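Local coordinates for PKS_KS domain-containing protein (Photorhabdus luminescens subsp. laumondii, PDB 6SMO) that probably acts as a 3-oxoacyl-[acyl-carrier-protein] synthase of the thiolase-like superfamily and binds a polyketone chain in its pocket, at residues S362-M366 and T367-L371. Numbering follows the deposited sequence.
Sequences SLKSM and TGHAL. With LKZ (3,5,7,9,11-pentakis(oxidanylidene)dodecanal), chain H.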
loop_
_atom_site.group_PDB
_atom_site.type_symbol
_atom_site.label_atom_id
_atom_site.label_comp_id
_atom_site.label_asym_id
_atom_site.label_seq_id
_atom_site.Cartn_x
_atom_site.Cartn_y
_atom_site.Cartn_z
ATOM N N SER B 362 -16.597 -6.273 -15.251
ATOM C CA SER B 362 -15.153 -6.016 -15.022
ATOM C C SER B 362 -14.606 -5.184 -16.189
ATOM O O SER B 362 -14.764 -5.625 -17.344
ATOM C CB SER B 362 -14.393 -7.307 -14.871
ATOM O OG SER B 362 -13.002 -7.064 -14.720
ATOM N N LEU B 363 -13.996 -4.033 -15.895
ATOM C CA LEU B 363 -13.400 -3.124 -16.912
ATOM C C LEU B 363 -12.069 -3.705 -17.406
ATOM O O LEU B 363 -11.630 -3.311 -18.503
ATOM C CB LEU B 363 -13.196 -1.734 -16.302
ATOM C CG LEU B 363 -13.002 -0.600 -17.308
ATOM C CD1 LEU B 363 -14.323 -0.215 -17.953
ATOM C CD2 LEU B 363 -12.360 0.611 -16.649
ATOM N N LYS B 364 -11.465 -4.613 -16.631
ATOM C CA LYS B 364 -10.134 -5.220 -16.913
ATOM C C LYS B 364 -10.190 -6.099 -18.172
ATOM O O LYS B 364 -9.108 -6.487 -18.652
ATOM C CB LYS B 364 -9.646 -6.032 -15.709
ATOM C CG LYS B 364 -9.331 -5.219 -14.460
ATOM C CD LYS B 364 -8.772 -6.056 -13.328
ATOM C CE LYS B 364 -8.459 -5.262 -12.077
ATOM N NZ LYS B 364 -9.684 -4.778 -11.400
ATOM N N SER B 365 -11.388 -6.407 -18.684
ATOM C CA SER B 365 -11.599 -7.136 -19.963
ATOM C C SER B 365 -11.176 -6.261 -21.152
ATOM O O SER B 365 -10.773 -6.832 -22.185
ATOM C CB SER B 365 -13.031 -7.591 -20.106
ATOM O OG SER B 365 -13.922 -6.487 -20.087
ATOM N N MET B 366 -11.282 -4.935 -21.010
ATOM C CA MET B 366 -10.914 -3.933 -22.048
ATOM C C MET B 366 -9.580 -3.264 -21.691
ATOM O O MET B 366 -8.730 -3.134 -22.593
ATOM C CB MET B 366 -11.999 -2.858 -22.169
ATOM C CG MET B 366 -13.362 -3.418 -22.524
ATOM S SD MET B 366 -14.602 -2.130 -22.795
ATOM C CE MET B 366 -15.525 -2.226 -21.262
ATOM N N THR B 367 -9.413 -2.851 -20.429
ATOM C CA THR B 367 -8.275 -2.023 -19.941
ATOM C C THR B 367 -7.074 -2.895 -19.553
ATOM O O THR B 367 -5.937 -2.395 -19.656
ATOM C CB THR B 367 -8.683 -1.165 -18.736
ATOM O OG1 THR B 367 -9.331 -2.009 -17.783
ATOM C CG2 THR B 367 -9.597 -0.017 -19.111
ATOM N N GLY B 368 -7.313 -4.135 -19.114
ATOM C CA GLY B 368 -6.303 -4.965 -18.428
ATOM C C GLY B 368 -6.185 -4.548 -16.973
ATOM O O GLY B 368 -7.071 -3.805 -16.506
ATOM N N HIS B 369 -5.126 -5.000 -16.298
ATOM C CA HIS B 369 -4.938 -4.758 -14.845
ATOM C C HIS B 369 -3.822 -3.741 -14.587
ATOM O O HIS B 369 -2.666 -4.061 -14.829
ATOM C CB HIS B 369 -4.715 -6.098 -14.129
ATOM C CG HIS B 369 -4.979 -6.063 -12.661
ATOM N ND1 HIS B 369 -5.202 -4.900 -11.982
ATOM C CD2 HIS B 369 -5.023 -7.040 -11.740
ATOM C CE1 HIS B 369 -5.385 -5.158 -10.712
ATOM N NE2 HIS B 369 -5.286 -6.458 -10.542
ATOM N N ALA B 370 -4.190 -2.587 -14.036
ATOM C CA ALA B 370 -3.264 -1.476 -13.722
ATOM C C ALA B 370 -2.986 -1.443 -12.218
ATOM O O ALA B 370 -2.603 -0.393 -11.729
ATOM C CB ALA B 370 -3.830 -0.172 -14.218
ATOM N N LEU B 371 -3.238 -2.558 -11.534
ATOM C CA LEU B 371 -2.995 -2.726 -10.079
ATOM C C LEU B 371 -3.819 -1.705 -9.300
ATOM O O LEU B 371 -5.042 -1.778 -9.372
ATOM C CB LEU B 371 -1.500 -2.656 -9.747
ATOM C CG LEU B 371 -0.550 -3.306 -10.752
ATOM C CD1 LEU B 371 0.873 -3.283 -10.235
ATOM C CD2 LEU B 371 -0.966 -4.727 -11.077
HETATM C C4 LKZ H . 6.161 -6.410 -8.173
HETATM C C5 LKZ H . 5.684 -5.891 -6.840
HETATM C C6 LKZ H . 4.543 -4.868 -6.852
HETATM C C7 LKZ H . 3.300 -5.520 -6.289
HETATM C C8 LKZ H . 2.023 -4.691 -6.102
HETATM C C10 LKZ H . -2.459 -7.273 -6.864
HETATM C C22 LKZ H . 7.413 -5.641 -8.549
HETATM C C11 LKZ H . -2.749 -6.226 -7.909
HETATM O O19 LKZ H . -2.801 -6.487 -9.098
HETATM C C3 LKZ H . -1.396 -6.626 -5.996
HETATM O O23 LKZ H . -1.550 -6.544 -4.790
HETATM C C2 LKZ H . -0.207 -5.969 -6.711
HETATM C C9 LKZ H . 0.911 -5.668 -5.712
HETATM O O20 LKZ H . 0.977 -6.255 -4.649
HETATM O O21 LKZ H . 3.307 -6.706 -6.038
HETATM O O22 LKZ H . 6.220 -6.266 -5.810
HETATM O O24 LKZ H . 8.535 -6.068 -8.321
HETATM C C23 LKZ H . 7.187 -4.307 -9.232
#
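The imidazole of H369 takes the side chain of K364 over one face. K364 CE sits 3.4 Å from the centroid of the H369 ring, 17° off the ring normal, in a CH-pi contact offset toward the rim. K364 CD follows nearby, so the two side chains run alongside each other. The bound polyketone comes in obliquely, with H369 NE2 2.9 Å from LKZ O19. F258 meets the imidazole edge-to-face, and the ring of H332 lies close with its plane steeply turned. Beta-ketoacyl synthases of the thiolase fold use a Cys-His-His triad; C191, H332 and H369 probably form it here, as in relatives.

K364 CG is anti to the carbonyl carbon (chi1 -66°), and the chain stays extended until its last torsion. That bend turns NZ away to H332 O and to a salt bridge with E378, which helps fix the lysine over the ring. L371 lines the pocket too, its CD2 3.2 Å from LKZ O19.

The short helix 364-367 carries this lysine. At its start, S362 OG accepts a weak capping bond from K364 N. At its far end G368 leaves helical geometry with positive phi, and the chain turns toward H369. G368 N still bonds back to K364 O at 3.0 Å, from above the carbonyl plane; T248 OG1 bonds to the same oxygen.

T367 packs its methyl CG2 against L363 CD2 at 3.8 Å. L363 O is gripped by three donors. M366 N is one. T367 N gives a nearly straight bond at 3.0 Å to L363 O, in the carbonyl plane. T367 OG1 donates to L363 O at 2.7 Å, from well above that plane.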